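Local coordinates for particle-associated glycoside hydrolase (Acinetobacter phage Fri1, PDB 6C72), which probably depolymerises the capsular polysaccharide of Acinetobacter baumannii as a trimeric phage tailspike, opening the way for virus entry, at residues 442-447 with 459-464. Numbering follows the deposited sequence.
Sequences ASFGVN and VDRRTI
The Phe444 ring and the guanidinium of Arg461 stand almost perpendicular, their planes 89° apart, with Arg461 NH1 at the ring edge, 4.1 Å from Phe444 CE1. Val459 CG1 lies over one guanidinium face, offset toward the rim, and also touches the ring obliquely, 4.0 Å from Phe444 CD1. Near the guanidinium edge, tilted somewhat from its plane, Ala442 O accepts from NH1 over 2.7 Å, though bent to 137° at the hydrogen; NH1 also bonds Ala439 O. Backbone evidence for pairing is reciprocal: Phe444 N donates to Val459 O (3.0 Å) and Val459 N to Phe444 O (2.9 Å), one antiparallel hydrogen-bonded pair. Ser443 OG, beside its own backbone N (chi1 -75°), accepts from Arg461 N at 2.8 Å and also bonds Gly419 O. Next to it, Arg462 grips the Asp460 carboxylate side-on from above its plane, NE meeting OD1 at 2.7 Å and NH2 bonding OD2; Arg462 N reaches OD1 from the opposite face, closing an Asx turn. Asp460 OD2 is also hydrogen-bonded to Tyr468 OH of the second subunit. Strand 443-444 pairs in parallel with 422-429 near the parallel beta-helix's end; the single antiparallel bridge ties the departing loop to it, consistent with a trimeric phage tailspike.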
loop_
_atom_site.group_PDB
_atom_site.type_symbol
_atom_site.label_atom_id
_atom_site.label_comp_id
_atom_site.label_asym_id
_atom_site.label_seq_id
_atom_site.Cartn_x
_atom_site.Cartn_y
_atom_site.Cartn_z
ATOM N N ALA A 442 10.376 -19.593 -12.131
ATOM C CA ALA A 442 9.898 -18.755 -11.051
ATOM C C ALA A 442 10.169 -19.395 -9.692
ATOM O O ALA A 442 10.403 -20.599 -9.570
ATOM C CB ALA A 442 8.397 -18.493 -11.199
ATOM N N SER A 443 10.122 -18.558 -8.659
ATOM C CA SER A 443 10.071 -19.043 -7.298
ATOM C C SER A 443 8.620 -19.314 -6.938
ATOM O O SER A 443 7.742 -18.487 -7.206
ATOM C CB SER A 443 10.690 -18.040 -6.328
ATOM O OG SER A 443 12.100 -18.058 -6.439
ATOM N N PHE A 444 8.376 -20.482 -6.346
ATOM C CA PHE A 444 7.056 -20.897 -5.895
ATOM C C PHE A 444 7.092 -21.066 -4.382
ATOM O O PHE A 444 7.930 -21.810 -3.859
ATOM C CB PHE A 444 6.649 -22.228 -6.535
ATOM C CG PHE A 444 6.345 -22.140 -8.002
ATOM C CD1 PHE A 444 7.371 -22.197 -8.939
ATOM C CD2 PHE A 444 5.035 -22.045 -8.445
ATOM C CE1 PHE A 444 7.086 -22.120 -10.304
ATOM C CE2 PHE A 444 4.742 -21.970 -9.802
ATOM C CZ PHE A 444 5.762 -22.008 -10.733
ATOM N N GLY A 445 6.189 -20.389 -3.690
ATOM C CA GLY A 445 5.908 -20.665 -2.294
ATOM C C GLY A 445 4.755 -21.636 -2.149
ATOM O O GLY A 445 4.514 -22.490 -3.008
ATOM N N VAL A 446 4.031 -21.511 -1.040
ATOM C CA VAL A 446 2.784 -22.245 -0.900
ATOM C C VAL A 446 1.778 -21.713 -1.910
ATOM O O VAL A 446 1.616 -20.496 -2.059
ATOM C CB VAL A 446 2.240 -22.117 0.528
ATOM C CG1 VAL A 446 0.843 -22.721 0.611
ATOM C CG2 VAL A 446 3.172 -22.796 1.515
ATOM N N ASN A 447 1.117 -22.624 -2.624
ATOM C CA ASN A 447 -0.013 -22.312 -3.492
ATOM C C ASN A 447 -1.056 -23.420 -3.334
ATOM O O ASN A 447 -0.767 -24.501 -2.813
ATOM C CB ASN A 447 0.405 -22.151 -4.969
ATOM C CG ASN A 447 1.272 -20.911 -5.208
ATOM O OD1 ASN A 447 0.764 -19.790 -5.316
ATOM N ND2 ASN A 447 2.587 -21.113 -5.285
ATOM N N VAL A 459 9.587 -24.102 -4.357
ATOM C CA VAL A 459 10.997 -24.128 -4.729
ATOM C C VAL A 459 11.500 -22.694 -4.775
ATOM O O VAL A 459 10.849 -21.814 -5.353
ATOM C CB VAL A 459 11.215 -24.857 -6.073
ATOM C CG1 VAL A 459 10.311 -24.287 -7.173
ATOM C CG2 VAL A 459 12.669 -24.802 -6.494
ATOM N N ASP A 460 12.653 -22.451 -4.149
ATOM C CA ASP A 460 13.247 -21.122 -4.080
ATOM C C ASP A 460 14.287 -20.966 -5.187
ATOM O O ASP A 460 15.214 -21.779 -5.297
ATOM C CB ASP A 460 13.876 -20.875 -2.713
ATOM C CG ASP A 460 14.294 -19.417 -2.506
ATOM O OD1 ASP A 460 13.860 -18.538 -3.303
ATOM O OD2 ASP A 460 15.071 -19.169 -1.545
ATOM N N ARG A 461 14.114 -19.932 -6.017
ATOM C CA ARG A 461 15.051 -19.600 -7.087
ATOM C C ARG A 461 15.442 -18.122 -7.037
ATOM O O ARG A 461 15.927 -17.565 -8.034
ATOM C CB ARG A 461 14.451 -19.971 -8.451
ATOM C CG ARG A 461 13.974 -21.437 -8.540
ATOM C CD ARG A 461 13.587 -21.854 -9.949
ATOM N NE ARG A 461 13.323 -23.288 -10.062
ATOM C CZ ARG A 461 12.131 -23.814 -10.357
ATOM N NH1 ARG A 461 11.088 -23.023 -10.571
ATOM N NH2 ARG A 461 11.975 -25.132 -10.444
ATOM N N ARG A 462 15.223 -17.470 -5.902
ATOM C CA ARG A 462 15.509 -16.050 -5.801
ATOM C C ARG A 462 17.013 -15.802 -5.723
ATOM O O ARG A 462 17.777 -16.601 -5.173
ATOM C CB ARG A 462 14.812 -15.453 -4.578
ATOM C CG ARG A 462 13.284 -15.416 -4.676
ATOM C CD ARG A 462 12.680 -15.097 -3.308
ATOM N NE ARG A 462 13.043 -16.149 -2.365
ATOM C CZ ARG A 462 13.152 -15.974 -1.052
ATOM N NH1 ARG A 462 12.928 -14.774 -0.518
ATOM N NH2 ARG A 462 13.502 -17.001 -0.279
ATOM N N THR A 463 17.425 -14.652 -6.253
ATOM C CA THR A 463 18.840 -14.303 -6.275
ATOM C C THR A 463 19.378 -14.056 -4.869
ATOM O O THR A 463 20.523 -14.408 -4.569
ATOM C CB THR A 463 19.057 -13.078 -7.169
ATOM O OG1 THR A 463 18.624 -13.372 -8.504
ATOM C CG2 THR A 463 20.519 -12.690 -7.208
ATOM N N ILE A 464 18.573 -13.453 -3.994
ATOM C CA ILE A 464 19.046 -13.095 -2.661
ATOM C C ILE A 464 19.508 -14.335 -1.899
ATOM O O ILE A 464 20.399 -14.256 -1.049
ATOM C CB ILE A 464 17.944 -12.331 -1.897
ATOM C CG1 ILE A 464 18.456 -11.832 -0.555
ATOM C CG2 ILE A 464 16.713 -13.193 -1.661
ATOM C CD1 ILE A 464 19.476 -10.772 -0.696
#